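Local coordinates for putative cytoplasmic protein (Salmonella typhimurium, PDB 2GK3) that is of unknown function but assembles as a hexamer and belongs to a putative glutamine amidotransferase family, at residues Asp182-Leu187 and Gln234-Trp239. Residues are numbered along the deposited sequence; the frame is centred on the assembly and turned at random.
Sequences DYPVFL and QQFMSW
D182 O meets the indole nitrogen of W239 2.8 Å away, in a bond that is weak because its N-H...O angle is only 116°; the stronger partner of W239 NE1 is S181 O, one residue earlier. A water also donates to D182 O. Next along the chain, the Y183 ring lies obliquely to the indole, its CE2 3.6 Å from W239 CH2. P184 then wedges between two aromatic side chains. W239 CG, anti to the backbone N (chi1 -176°), lies 3.7 Å from P184 CG, and P184 CD sits over the five-membered ring in a CH-pi contact, while P184 CG also reaches F236 CD1 at 3.6 Å. At V185 the backbone takes over: V185 N donates to Q235 OE1 over 3.0 Å, tilted 32° from the amide plane, and the glutamine side chain, extended beyond CG, reaches from the helix to the strand backbone. V185 O is taken by T233 OG1, which also receives F236 N. F186 closes the series edge-to-face, its CE2 3.5 Å from F236 CD2; F236 also meets Y242 edge-to-face and touches L245 and W246, all of helix 242-253. The example illustrates a division of labour: apolar packing of P184 and F186 on F236 and W239 supplies much of the contact, while directional bonds to V185 N and O set how the strand end sits on helix 234-237.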
loop_
_atom_site.group_PDB
_atom_site.type_symbol
_atom_site.label_atom_id
_atom_site.label_comp_id
_atom_site.label_asym_id
_atom_site.label_seq_id
_atom_site.Cartn_x
_atom_site.Cartn_y
_atom_site.Cartn_z
ATOM N N ASP E 182 -2.615 11.482 43.044
ATOM C CA ASP E 182 -1.397 11.239 42.276
ATOM C C ASP E 182 -1.716 10.890 40.814
ATOM O O ASP E 182 -1.327 9.830 40.289
ATOM C CB ASP E 182 -0.540 10.158 42.958
ATOM C CG ASP E 182 0.891 10.125 42.438
ATOM O OD1 ASP E 182 1.361 11.140 41.855
ATOM O OD2 ASP E 182 1.556 9.080 42.615
ATOM N N TYR E 183 -2.444 11.800 40.178
ATOM C CA TYR E 183 -2.871 11.661 38.801
ATOM C C TYR E 183 -1.698 11.500 37.837
ATOM O O TYR E 183 -0.694 12.207 37.951
ATOM C CB TYR E 183 -3.767 12.830 38.400
ATOM C CG TYR E 183 -5.203 12.658 38.834
ATOM C CD1 TYR E 183 -5.674 13.240 40.012
ATOM C CD2 TYR E 183 -6.109 11.902 38.058
ATOM C CE1 TYR E 183 -7.006 13.072 40.418
ATOM C CE2 TYR E 183 -7.448 11.738 38.454
ATOM C CZ TYR E 183 -7.883 12.324 39.628
ATOM O OH TYR E 183 -9.195 12.176 40.010
ATOM N N PRO E 184 -1.818 10.551 36.888
ATOM C CA PRO E 184 -0.698 10.249 36.006
ATOM C C PRO E 184 -0.548 11.187 34.809
ATOM O O PRO E 184 -1.394 12.039 34.554
ATOM C CB PRO E 184 -1.002 8.826 35.515
ATOM C CG PRO E 184 -2.455 8.579 35.825
ATOM C CD PRO E 184 -3.009 9.733 36.595
ATOM N N VAL E 185 0.526 10.979 34.064
ATOM C CA VAL E 185 0.830 11.711 32.860
ATOM C C VAL E 185 0.238 10.998 31.622
ATOM O O VAL E 185 0.131 9.763 31.587
ATOM C CB VAL E 185 2.372 11.929 32.800
ATOM C CG1 VAL E 185 2.906 12.040 31.392
ATOM C CG2 VAL E 185 2.761 13.165 33.654
ATOM N N PHE E 186 -0.175 11.803 30.638
ATOM C CA PHE E 186 -0.710 11.359 29.351
ATOM C C PHE E 186 0.090 12.021 28.269
ATOM O O PHE E 186 0.569 13.145 28.458
ATOM C CB PHE E 186 -2.171 11.770 29.196
ATOM C CG PHE E 186 -3.059 11.139 30.191
ATOM C CD1 PHE E 186 -3.149 11.660 31.485
ATOM C CD2 PHE E 186 -3.771 9.986 29.859
ATOM C CE1 PHE E 186 -3.933 11.051 32.446
ATOM C CE2 PHE E 186 -4.561 9.358 30.804
ATOM C CZ PHE E 186 -4.647 9.885 32.105
ATOM N N LEU E 187 0.231 11.344 27.129
ATOM C CA LEU E 187 1.088 11.848 26.056
ATOM C C LEU E 187 0.291 12.522 24.925
ATOM O O LEU E 187 0.827 12.857 23.864
ATOM C CB LEU E 187 2.027 10.735 25.569
ATOM C CG LEU E 187 3.445 10.599 26.194
ATOM C CD1 LEU E 187 3.631 11.144 27.604
ATOM C CD2 LEU E 187 3.949 9.198 26.151
ATOM N N GLN E 234 2.359 3.975 30.493
ATOM C CA GLN E 234 2.557 2.829 31.379
ATOM C C GLN E 234 2.252 3.242 32.808
ATOM O O GLN E 234 1.706 2.462 33.583
ATOM C CB GLN E 234 3.995 2.298 31.284
ATOM C CG GLN E 234 4.336 1.568 29.980
ATOM C CD GLN E 234 3.259 0.559 29.581
ATOM O OE1 GLN E 234 2.985 -0.423 30.304
ATOM N NE2 GLN E 234 2.627 0.807 28.425
ATOM N N GLN E 235 2.607 4.480 33.145
ATOM C CA GLN E 235 2.296 5.058 34.448
ATOM C C GLN E 235 0.780 5.128 34.685
ATOM O O GLN E 235 0.297 4.895 35.794
ATOM C CB GLN E 235 2.954 6.427 34.574
ATOM C CG GLN E 235 2.572 7.212 35.819
ATOM C CD GLN E 235 3.206 8.580 35.837
ATOM O OE1 GLN E 235 2.520 9.592 35.787
ATOM N NE2 GLN E 235 4.531 8.618 35.885
ATOM N N PHE E 236 0.031 5.427 33.635
ATOM C CA PHE E 236 -1.421 5.456 33.749
ATOM C C PHE E 236 -2.003 4.043 33.937
ATOM O O PHE E 236 -2.908 3.846 34.751
ATOM C CB PHE E 236 -2.023 6.183 32.545
ATOM C CG PHE E 236 -3.518 6.163 32.500
ATOM C CD1 PHE E 236 -4.275 6.415 33.644
ATOM C CD2 PHE E 236 -4.173 5.921 31.302
ATOM C CE1 PHE E 236 -5.668 6.412 33.600
ATOM C CE2 PHE E 236 -5.566 5.918 31.236
ATOM C CZ PHE E 236 -6.312 6.162 32.382
HETATM N N MSE E 237 -1.462 3.074 33.191
HETATM C CA MSE E 237 -1.889 1.659 33.276
HETATM C C MSE E 237 -1.719 1.096 34.683
HETATM O O MSE E 237 -2.574 0.360 35.184
HETATM C CB MSE E 237 -1.064 0.765 32.354
HETATM C CG MSE E 237 -0.697 1.311 31.009
HETATM SE SE MSE E 237 -1.966 0.739 29.652
HETATM C CE MSE E 237 -2.945 2.429 29.735
ATOM N N SER E 238 -0.590 1.426 35.305
ATOM C CA SER E 238 -0.251 0.860 36.613
ATOM C C SER E 238 -0.558 1.826 37.746
ATOM O O SER E 238 -0.163 1.605 38.894
ATOM C CB SER E 238 1.211 0.407 36.640
ATOM O OG SER E 238 2.044 1.357 35.996
ATOM N N TRP E 239 -1.256 2.909 37.402
ATOM C CA TRP E 239 -1.812 3.830 38.380
ATOM C C TRP E 239 -2.833 3.055 39.235
ATOM O O TRP E 239 -3.651 2.308 38.690
ATOM C CB TRP E 239 -2.463 5.002 37.633
ATOM C CG TRP E 239 -3.011 6.119 38.467
ATOM C CD1 TRP E 239 -2.362 6.807 39.438
ATOM C CD2 TRP E 239 -4.320 6.706 38.362
ATOM N NE1 TRP E 239 -3.185 7.765 39.971
ATOM C CE2 TRP E 239 -4.392 7.731 39.326
ATOM C CE3 TRP E 239 -5.443 6.456 37.552
ATOM C CZ2 TRP E 239 -5.541 8.520 39.503
ATOM C CZ3 TRP E 239 -6.581 7.230 37.726
ATOM C CH2 TRP E 239 -6.623 8.250 38.693
HETATM O O HOH W 1 0.736 8.841 38.702
#